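Local structure of carbamate kinase (Aeropyrum pernix, 2E9Y) at residues L6-L11 with T225-D230; V117-S122 with P166-V171; W252-A257 with G310-L315. The protein probably catalyses the reversible transfer of a phosphoryl group between ATP and carbamate. All blocks are in the same frame, centred on the assembly; numbering follows the deposited sequence.

In the fold
All three contacts reach the same large mixed sheet of the amino acid kinase fold. Interaction 1 brings strand 6-10 against the turn after helix 216-226, where strand 231-236 begins. Interaction 2, whose centre is about 20 Å from that of interaction 1, joins the end of strand 112-119 to the run into strand 170-173; along the chain it is nested inside the loop that interaction 1 closes. Interaction 3 follows in series and pairs strands 255-257 and 311-314, with its centre about 18 Å from interaction 1 and 28 Å from interaction 2. One sheet thus ties the N-terminal strand, the middle of the chain and the C-terminal strand together.

Interaction 1: L6-L11 with T225-D230; sequences LAVIAL and TQLNAD
The first strand of the amino acid kinase fold, 6-10, meets the chain where helix 216-226 ends and turns into strand 231-236, the parallel neighbour of 6-10 in the central sheet. The turn is a Schellman motif: Asn228 leaves the helix with positive phi, and Ala229 and Asp230 then run up beside Leu6, the residue with the most surface buried here.

Asp230 grips the backbone of Leu6 at two points. Its carboxylate takes the Leu6 N-H at OD2 through the anti lone pair, in a short bond of 2.7 Å from Leu6 N to Asp230 OD2. This bond is almost straight, at 170°. A second bond runs the other way: Asp230 N donates to Leu6 O over 2.8 Å. It lies within the carbonyl plane but is more bent, at 140°. With CG beside its own backbone N (chi1 -62°), the carboxylate reaches past the Leu6 carbonyl to the amide at the start of the strand. An alanine here would remove the carboxylate and would probably loosen the start of the strand, since of the two bonds to Leu6 only the one from the Asp230 backbone N would remain.

The Leu6 side chain, CG anti to its backbone N, runs alongside the turn: its CG lies 4.3 Å from Ala229 CB, and its CD2 approaches Leu227 CB. Two residues on, Val8 points its CB toward the turn and meets the same pair of side chains. Leu227 also packs on Val50 of strand 48-52 and on Ile179 and Ala180 of helix 176-185, so the buried apolar cluster extends beyond the two segments. Val8 CG2, placed beside its own backbone N, touches both Ala229 CB, at 4.2 Å, and Leu227 CD1.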
loop_
_atom_site.group_PDB
_atom_site.type_symbol
_atom_site.label_atom_id
_atom_site.label_comp_id
_atom_site.label_asym_id
_atom_site.label_seq_id
_atom_site.Cartn_x
_atom_site.Cartn_y
_atom_site.Cartn_z
ATOM N N LEU A 6 13.744 -14.240 16.309
ATOM C CA LEU A 6 13.208 -13.140 15.516
ATOM C C LEU A 6 14.145 -11.944 15.440
ATOM O O LEU A 6 14.710 -11.514 16.443
ATOM C CB LEU A 6 11.863 -12.684 16.090
ATOM C CG LEU A 6 11.227 -11.450 15.436
ATOM C CD1 LEU A 6 10.922 -11.742 13.976
ATOM C CD2 LEU A 6 9.955 -11.078 16.183
ATOM N N ALA A 7 14.299 -11.401 14.240
ATOM C CA ALA A 7 15.155 -10.246 14.048
ATOM C C ALA A 7 14.452 -9.197 13.198
ATOM O O ALA A 7 13.809 -9.525 12.203
ATOM C CB ALA A 7 16.451 -10.665 13.372
ATOM N N VAL A 8 14.550 -7.941 13.615
ATOM C CA VAL A 8 13.975 -6.853 12.833
ATOM C C VAL A 8 15.173 -6.372 12.021
ATOM O O VAL A 8 16.202 -6.002 12.585
ATOM C CB VAL A 8 13.434 -5.711 13.731
ATOM C CG1 VAL A 8 13.140 -4.477 12.887
ATOM C CG2 VAL A 8 12.159 -6.167 14.425
ATOM N N ILE A 9 15.049 -6.419 10.698
ATOM C CA ILE A 9 16.133 -6.020 9.809
ATOM C C ILE A 9 15.754 -4.747 9.066
ATOM O O ILE A 9 14.838 -4.752 8.247
ATOM C CB ILE A 9 16.434 -7.134 8.784
ATOM C CG1 ILE A 9 16.794 -8.424 9.531
ATOM C CG2 ILE A 9 17.571 -6.714 7.860
ATOM C CD1 ILE A 9 16.875 -9.657 8.658
ATOM N N ALA A 10 16.465 -3.668 9.366
ATOM C CA ALA A 10 16.212 -2.375 8.747
ATOM C C ALA A 10 17.090 -2.154 7.515
ATOM O O ALA A 10 18.296 -1.937 7.629
ATOM C CB ALA A 10 16.444 -1.263 9.768
ATOM N N LEU A 11 16.468 -2.210 6.342
ATOM C CA LEU A 11 17.173 -2.010 5.081
ATOM C C LEU A 11 17.355 -0.527 4.782
ATOM O O LEU A 11 16.589 0.313 5.263
ATOM C CB LEU A 11 16.396 -2.661 3.931
ATOM C CG LEU A 11 16.161 -4.168 4.024
ATOM C CD1 LEU A 11 15.351 -4.657 2.821
ATOM C CD2 LEU A 11 17.511 -4.876 4.079
ATOM N N THR A 225 11.762 -3.594 19.905
ATOM C CA THR A 225 11.498 -3.600 21.334
ATOM C C THR A 225 10.063 -4.032 21.636
ATOM O O THR A 225 9.833 -4.838 22.539
ATOM C CB THR A 225 11.751 -2.203 21.944
ATOM O OG1 THR A 225 13.151 -1.904 21.881
ATOM C CG2 THR A 225 11.288 -2.150 23.395
ATOM N N GLN A 226 9.100 -3.516 20.877
ATOM C CA GLN A 226 7.700 -3.849 21.122
ATOM C C GLN A 226 7.337 -5.287 20.692
ATOM O O GLN A 226 6.363 -5.870 21.153
ATOM C CB GLN A 226 6.814 -2.828 20.398
ATOM C CG GLN A 226 6.987 -1.408 20.943
ATOM C CD GLN A 226 5.824 -0.535 20.519
ATOM O OE1 GLN A 226 5.444 -0.454 19.362
ATOM N NE2 GLN A 226 5.302 0.212 21.513
ATOM N N LEU A 227 8.135 -5.842 19.751
ATOM C CA LEU A 227 7.896 -7.221 19.318
ATOM C C LEU A 227 8.654 -8.225 20.191
ATOM O O LEU A 227 8.598 -9.434 19.995
ATOM C CB LEU A 227 8.386 -7.380 17.870
ATOM C CG LEU A 227 7.494 -6.737 16.809
ATOM C CD1 LEU A 227 8.033 -6.985 15.397
ATOM C CD2 LEU A 227 6.067 -7.273 16.838
ATOM N N ASN A 228 9.430 -7.692 21.150
ATOM C CA ASN A 228 10.315 -8.564 21.918
ATOM C C ASN A 228 11.254 -9.358 20.994
ATOM O O ASN A 228 11.460 -10.553 21.164
ATOM C CB ASN A 228 9.458 -9.536 22.733
ATOM C CG ASN A 228 8.584 -8.774 23.698
ATOM O OD1 ASN A 228 7.436 -9.131 23.941
ATOM N ND2 ASN A 228 9.183 -7.754 24.336
ATOM N N ALA A 229 11.798 -8.673 19.991
ATOM C CA ALA A 229 12.691 -9.303 19.030
ATOM C C ALA A 229 13.981 -9.724 19.716
ATOM O O ALA A 229 14.391 -9.130 20.715
ATOM C CB ALA A 229 12.998 -8.338 17.880
ATOM N N ASP A 230 14.623 -10.748 19.169
ATOM C CA ASP A 230 15.870 -11.247 19.727
ATOM C C ASP A 230 17.049 -10.404 19.253
ATOM O O ASP A 230 18.109 -10.393 19.878
ATOM C CB ASP A 230 16.079 -12.706 19.307
ATOM C CG ASP A 230 14.992 -13.626 19.831
ATOM O OD1 ASP A 230 14.940 -13.846 21.058
ATOM O OD2 ASP A 230 14.184 -14.127 19.020
#

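Interaction 2: V117-S122 with P166-V171; sequences VLVDVS and PSPRPV
Val119 and Pro168 cross obliquely near the C-terminal part of strand 112-119, the valine resting its CB and both methyls against the proline ring at CG and CB. Val119 CG1 comes 3.7 Å from Pro168 CG. CG1 stands beside the backbone N (chi1 -61°), which puts CG2 in the crowded position between N and the carbonyl carbon. Val117 and Pro170 instead lie side by side and point the same way, with Val117 CG1 at 3.7 Å from Pro170 CB.

Between these two apolar pairs the backbones are joined by one direct hydrogen bond: Val171 N donates to Leu118 O over 2.8 Å, nearly along the C=O axis. Val171 sets its CB over this carbonyl and sends CG2 toward the Asp120 amide, 3.8 Å from CG2 to Asp120 N. That amide is served by a water, which accepts from Asp120 N and donates to Arg169 O at 2.7 Å. Beyond it, Asp120 OD1 accepts from Ser122 N, forming an Asx turn, and also from the Ser122 hydroxyl above the carboxylate plane.

Here strand 112-119 meets its antiparallel neighbour 170-173 in the large mixed sheet of the amino acid kinase fold, the touching parts crossing at 105°. Pro170 packs on Leu218 and Leu222 of helix 216-226, Arg169 makes a salt bridge with Glu280 of helix 275-289, and the Val119 side chain touches Val200 of the parallel strand 197-201, to which Val119 is backbone-bonded at Val199.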
loop_
_atom_site.group_PDB
_atom_site.type_symbol
_atom_site.label_atom_id
_atom_site.label_comp_id
_atom_site.label_asym_id
_atom_site.label_seq_id
_atom_site.Cartn_x
_atom_site.Cartn_y
_atom_site.Cartn_z
ATOM N N VAL A 117 2.734 4.878 12.762
ATOM C CA VAL A 117 3.572 5.071 13.936
ATOM C C VAL A 117 3.045 6.261 14.728
ATOM O O VAL A 117 2.797 7.327 14.165
ATOM C CB VAL A 117 5.042 5.332 13.537
ATOM C CG1 VAL A 117 5.880 5.627 14.768
ATOM C CG2 VAL A 117 5.600 4.121 12.817
ATOM N N LEU A 118 2.859 6.069 16.030
ATOM C CA LEU A 118 2.363 7.134 16.901
ATOM C C LEU A 118 3.497 8.091 17.273
ATOM O O LEU A 118 4.577 7.658 17.668
ATOM C CB LEU A 118 1.765 6.534 18.184
ATOM C CG LEU A 118 1.140 7.509 19.192
ATOM C CD1 LEU A 118 -0.129 8.097 18.598
ATOM C CD2 LEU A 118 0.820 6.792 20.495
ATOM N N VAL A 119 3.256 9.391 17.127
ATOM C CA VAL A 119 4.250 10.396 17.493
ATOM C C VAL A 119 3.578 11.367 18.462
ATOM O O VAL A 119 2.348 11.373 18.577
ATOM C CB VAL A 119 4.797 11.154 16.250
ATOM C CG1 VAL A 119 5.484 10.162 15.312
ATOM C CG2 VAL A 119 3.674 11.886 15.527
ATOM N N ASP A 120 4.373 12.174 19.161
ATOM C CA ASP A 120 3.823 13.121 20.130
ATOM C C ASP A 120 3.713 14.528 19.556
ATOM O O ASP A 120 4.662 15.057 18.983
ATOM C CB ASP A 120 4.692 13.143 21.391
ATOM C CG ASP A 120 3.993 13.800 22.568
ATOM O OD1 ASP A 120 3.595 14.975 22.449
ATOM O OD2 ASP A 120 3.838 13.133 23.614
ATOM N N VAL A 121 2.542 15.131 19.721
ATOM C CA VAL A 121 2.287 16.469 19.213
ATOM C C VAL A 121 3.192 17.531 19.842
ATOM O O VAL A 121 3.357 18.620 19.291
ATOM C CB VAL A 121 0.814 16.862 19.443
ATOM C CG1 VAL A 121 0.546 17.049 20.929
ATOM C CG2 VAL A 121 0.484 18.115 18.668
ATOM N N SER A 122 3.788 17.207 20.987
ATOM C CA SER A 122 4.666 18.154 21.673
ATOM C C SER A 122 6.103 18.079 21.164
ATOM O O SER A 122 6.945 18.895 21.542
ATOM C CB SER A 122 4.655 17.887 23.178
ATOM O OG SER A 122 5.281 16.654 23.487
ATOM N N PRO A 166 8.142 18.069 9.759
ATOM C CA PRO A 166 8.614 17.506 11.026
ATOM C C PRO A 166 9.073 16.052 10.930
ATOM O O PRO A 166 8.539 15.269 10.145
ATOM C CB PRO A 166 7.392 17.624 11.938
ATOM C CG PRO A 166 6.638 18.781 11.377
ATOM C CD PRO A 166 6.756 18.556 9.890
ATOM N N SER A 167 10.059 15.704 11.745
ATOM C CA SER A 167 10.556 14.333 11.814
ATOM C C SER A 167 10.574 13.996 13.300
ATOM O O SER A 167 11.634 13.895 13.914
ATOM C CB SER A 167 11.965 14.216 11.233
ATOM O OG SER A 167 12.422 12.872 11.328
ATOM N N PRO A 168 9.385 13.838 13.899
ATOM C CA PRO A 168 9.212 13.518 15.320
ATOM C C PRO A 168 9.694 12.121 15.672
ATOM O O PRO A 168 9.770 11.245 14.811
ATOM C CB PRO A 168 7.712 13.678 15.528
ATOM C CG PRO A 168 7.150 13.266 14.214
ATOM C CD PRO A 168 8.078 13.932 13.222
ATOM N N ARG A 169 10.023 11.918 16.941
ATOM C CA ARG A 169 10.484 10.612 17.385
ATOM C C ARG A 169 9.314 9.646 17.540
ATOM O O ARG A 169 8.223 10.033 17.958
ATOM C CB ARG A 169 11.253 10.736 18.703
ATOM C CG ARG A 169 12.661 11.291 18.523
ATOM C CD ARG A 169 13.553 10.957 19.714
ATOM N NE ARG A 169 14.973 11.050 19.379
ATOM C CZ ARG A 169 15.618 12.188 19.133
ATOM N NH1 ARG A 169 14.973 13.347 19.186
ATOM N NH2 ARG A 169 16.908 12.166 18.830
ATOM N N PRO A 170 9.523 8.369 17.183
ATOM C CA PRO A 170 8.462 7.366 17.294
ATOM C C PRO A 170 8.142 7.049 18.752
ATOM O O PRO A 170 9.048 6.899 19.570
ATOM C CB PRO A 170 9.042 6.171 16.542
ATOM C CG PRO A 170 10.500 6.286 16.815
ATOM C CD PRO A 170 10.763 7.772 16.657
ATOM N N VAL A 171 6.854 6.962 19.073
ATOM C CA VAL A 171 6.432 6.666 20.441
ATOM C C VAL A 171 5.953 5.227 20.566
ATOM O O VAL A 171 6.281 4.537 21.529
ATOM C CB VAL A 171 5.310 7.617 20.888
ATOM C CG1 VAL A 171 4.839 7.251 22.288
ATOM C CG2 VAL A 171 5.822 9.054 20.856
HETATM O O HOH W 1 7.248 12.236 19.177
#

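Interaction 3: W252-A257 with G310-L315; sequences WLRRAA and GTVVML
Three backbone hydrogen bonds and one from a side chain join the two segments. Just ahead of the paired strands, the Thr311 hydroxyl donates to Leu253 O, 2.6 Å from OG1 to that oxygen, coming from above the carbonyl plane. Val312 N follows with a nearly straight bond (173°) to Arg254 O, 3.0 Å away, although the donor stands above the plane of that carbonyl. Ala256 N then donates to Val312 O at 2.9 Å, nearly along the C=O axis, and Met314 N to Ala256 O at the same length, 2.9 Å.

Strands 255-257 and 311-314 therefore pair in parallel, their axes 24° apart, at an outer part of the large mixed sheet. Arg255, Val312, Ala257 and Met314 have their side chains on one face, Ala256 and Val313 on the other. On the first face, Met314 crosses Arg255 obliquely: its chain bends at chi3 (-81°) and brings CE to 3.6 Å from Arg255 CB. Arg255, extended from CG to NE, runs beside Val312. Arg254 also lies alongside Val312, with NH1 at 3.5 Å from Val312 CG2, while its NH2 is held by Leu307 O.

On the opposite face, Ala256 and Val313 pack on Leu261 of helix 258-266, and Val313 reaches Ala282 and Val286 of helix 275-289 too. Thr311 OG1 accepts from Val241 N as well, while backbone bonds between Thr311 and Ile295 and between Val313 and Ala293 hold strand 311-314 against antiparallel strand 293-297.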
loop_
_atom_site.group_PDB
_atom_site.type_symbol
_atom_site.label_atom_id
_atom_site.label_comp_id
_atom_site.label_asym_id
_atom_site.label_seq_id
_atom_site.Cartn_x
_atom_site.Cartn_y
_atom_site.Cartn_z
ATOM N N TRP A 252 37.062 1.294 12.430
ATOM C CA TRP A 252 35.760 0.650 12.409
ATOM C C TRP A 252 35.626 -0.254 13.623
ATOM O O TRP A 252 36.450 -1.141 13.846
ATOM C CB TRP A 252 35.578 -0.157 11.122
ATOM C CG TRP A 252 35.602 0.700 9.901
ATOM C CD1 TRP A 252 36.703 1.105 9.203
ATOM C CD2 TRP A 252 34.477 1.335 9.280
ATOM N NE1 TRP A 252 36.334 1.957 8.187
ATOM C CE2 TRP A 252 34.973 2.115 8.213
ATOM C CE3 TRP A 252 33.096 1.323 9.524
ATOM C CZ2 TRP A 252 34.138 2.877 7.390
ATOM C CZ3 TRP A 252 32.267 2.081 8.706
ATOM C CH2 TRP A 252 32.792 2.848 7.651
ATOM N N LEU A 253 34.585 -0.013 14.411
ATOM C CA LEU A 253 34.344 -0.802 15.620
ATOM C C LEU A 253 33.698 -2.136 15.283
ATOM O O LEU A 253 32.850 -2.251 14.413
ATOM C CB LEU A 253 33.393 -0.021 16.535
ATOM C CG LEU A 253 33.858 1.404 16.841
ATOM C CD1 LEU A 253 32.898 2.128 17.776
ATOM C CD2 LEU A 253 35.222 1.473 17.518
ATOM N N ARG A 254 34.156 -3.176 16.004
ATOM C CA ARG A 254 33.593 -4.505 15.808
ATOM C C ARG A 254 32.601 -4.843 16.923
ATOM O O ARG A 254 31.664 -5.620 16.780
ATOM C CB ARG A 254 34.751 -5.505 15.839
ATOM C CG ARG A 254 34.294 -6.944 15.606
ATOM C CD ARG A 254 33.517 -7.092 14.291
ATOM N NE ARG A 254 33.058 -8.472 14.087
ATOM C CZ ARG A 254 32.175 -8.997 14.969
ATOM N NH1 ARG A 254 31.751 -8.289 16.005
ATOM N NH2 ARG A 254 31.738 -10.246 14.789
ATOM N N ARG A 255 32.895 -4.255 18.094
ATOM C CA ARG A 255 32.021 -4.374 19.241
ATOM C C ARG A 255 32.189 -3.129 20.110
ATOM O O ARG A 255 33.276 -2.582 20.233
ATOM C CB ARG A 255 32.465 -5.587 20.063
ATOM C CG ARG A 255 32.166 -6.926 19.389
ATOM C CD ARG A 255 32.435 -8.137 20.299
ATOM N NE ARG A 255 32.177 -9.377 19.558
ATOM C CZ ARG A 255 32.339 -10.570 20.173
ATOM N NH1 ARG A 255 32.721 -10.636 21.438
ATOM N NH2 ARG A 255 32.101 -11.685 19.484
ATOM N N ALA A 256 31.095 -2.660 20.695
ATOM C CA ALA A 256 31.139 -1.468 21.526
ATOM C C ALA A 256 29.958 -1.438 22.482
ATOM O O ALA A 256 28.835 -1.782 22.108
ATOM C CB ALA A 256 31.132 -0.222 20.648
ATOM N N ALA A 257 30.216 -1.039 23.721
ATOM C CA ALA A 257 29.164 -0.950 24.718
ATOM C C ALA A 257 28.291 0.247 24.364
ATOM O O ALA A 257 28.800 1.296 23.960
ATOM C CB ALA A 257 29.766 -0.771 26.104
ATOM N N GLY A 310 30.258 -6.450 11.090
ATOM C CA GLY A 310 29.609 -5.217 11.499
ATOM C C GLY A 310 29.931 -4.837 12.932
ATOM O O GLY A 310 30.797 -5.442 13.566
ATOM N N THR A 311 29.227 -3.836 13.447
ATOM C CA THR A 311 29.444 -3.373 14.811
ATOM C C THR A 311 28.370 -3.891 15.760
ATOM O O THR A 311 27.193 -3.573 15.610
ATOM C CB THR A 311 29.443 -1.835 14.881
ATOM O OG1 THR A 311 30.467 -1.319 14.025
ATOM C CG2 THR A 311 29.696 -1.362 16.308
ATOM N N VAL A 312 28.780 -4.695 16.737
ATOM C CA VAL A 312 27.838 -5.225 17.710
ATOM C C VAL A 312 27.761 -4.267 18.898
ATOM O O VAL A 312 28.766 -4.002 19.563
ATOM C CB VAL A 312 28.274 -6.614 18.218
ATOM C CG1 VAL A 312 27.247 -7.152 19.201
ATOM C CG2 VAL A 312 28.441 -7.564 17.046
ATOM N N VAL A 313 26.570 -3.734 19.146
ATOM C CA VAL A 313 26.355 -2.817 20.256
ATOM C C VAL A 313 25.915 -3.679 21.433
ATOM O O VAL A 313 24.839 -4.278 21.406
ATOM C CB VAL A 313 25.268 -1.773 19.908
ATOM C CG1 VAL A 313 25.064 -0.822 21.073
ATOM C CG2 VAL A 313 25.680 -0.999 18.655
ATOM N N MET A 314 26.760 -3.736 22.460
ATOM C CA MET A 314 26.508 -4.566 23.635
ATOM C C MET A 314 25.942 -3.824 24.842
ATOM O O MET A 314 26.039 -2.603 24.941
ATOM C CB MET A 314 27.808 -5.270 24.037
ATOM C CG MET A 314 28.561 -5.883 22.864
ATOM S SD MET A 314 30.170 -6.561 23.326
ATOM C CE MET A 314 31.180 -5.071 23.347
ATOM N N LEU A 315 25.367 -4.587 25.767
ATOM C CA LEU A 315 24.765 -4.039 26.978
ATOM C C LEU A 315 25.817 -3.398 27.883
ATOM O O LEU A 315 26.987 -3.758 27.885
ATOM C CB LEU A 315 24.067 -5.179 27.722
ATOM C CG LEU A 315 22.743 -4.745 28.360
ATOM C CD1 LEU A 315 22.078 -5.876 29.147
ATOM C CD2 LEU A 315 22.908 -3.582 29.340
#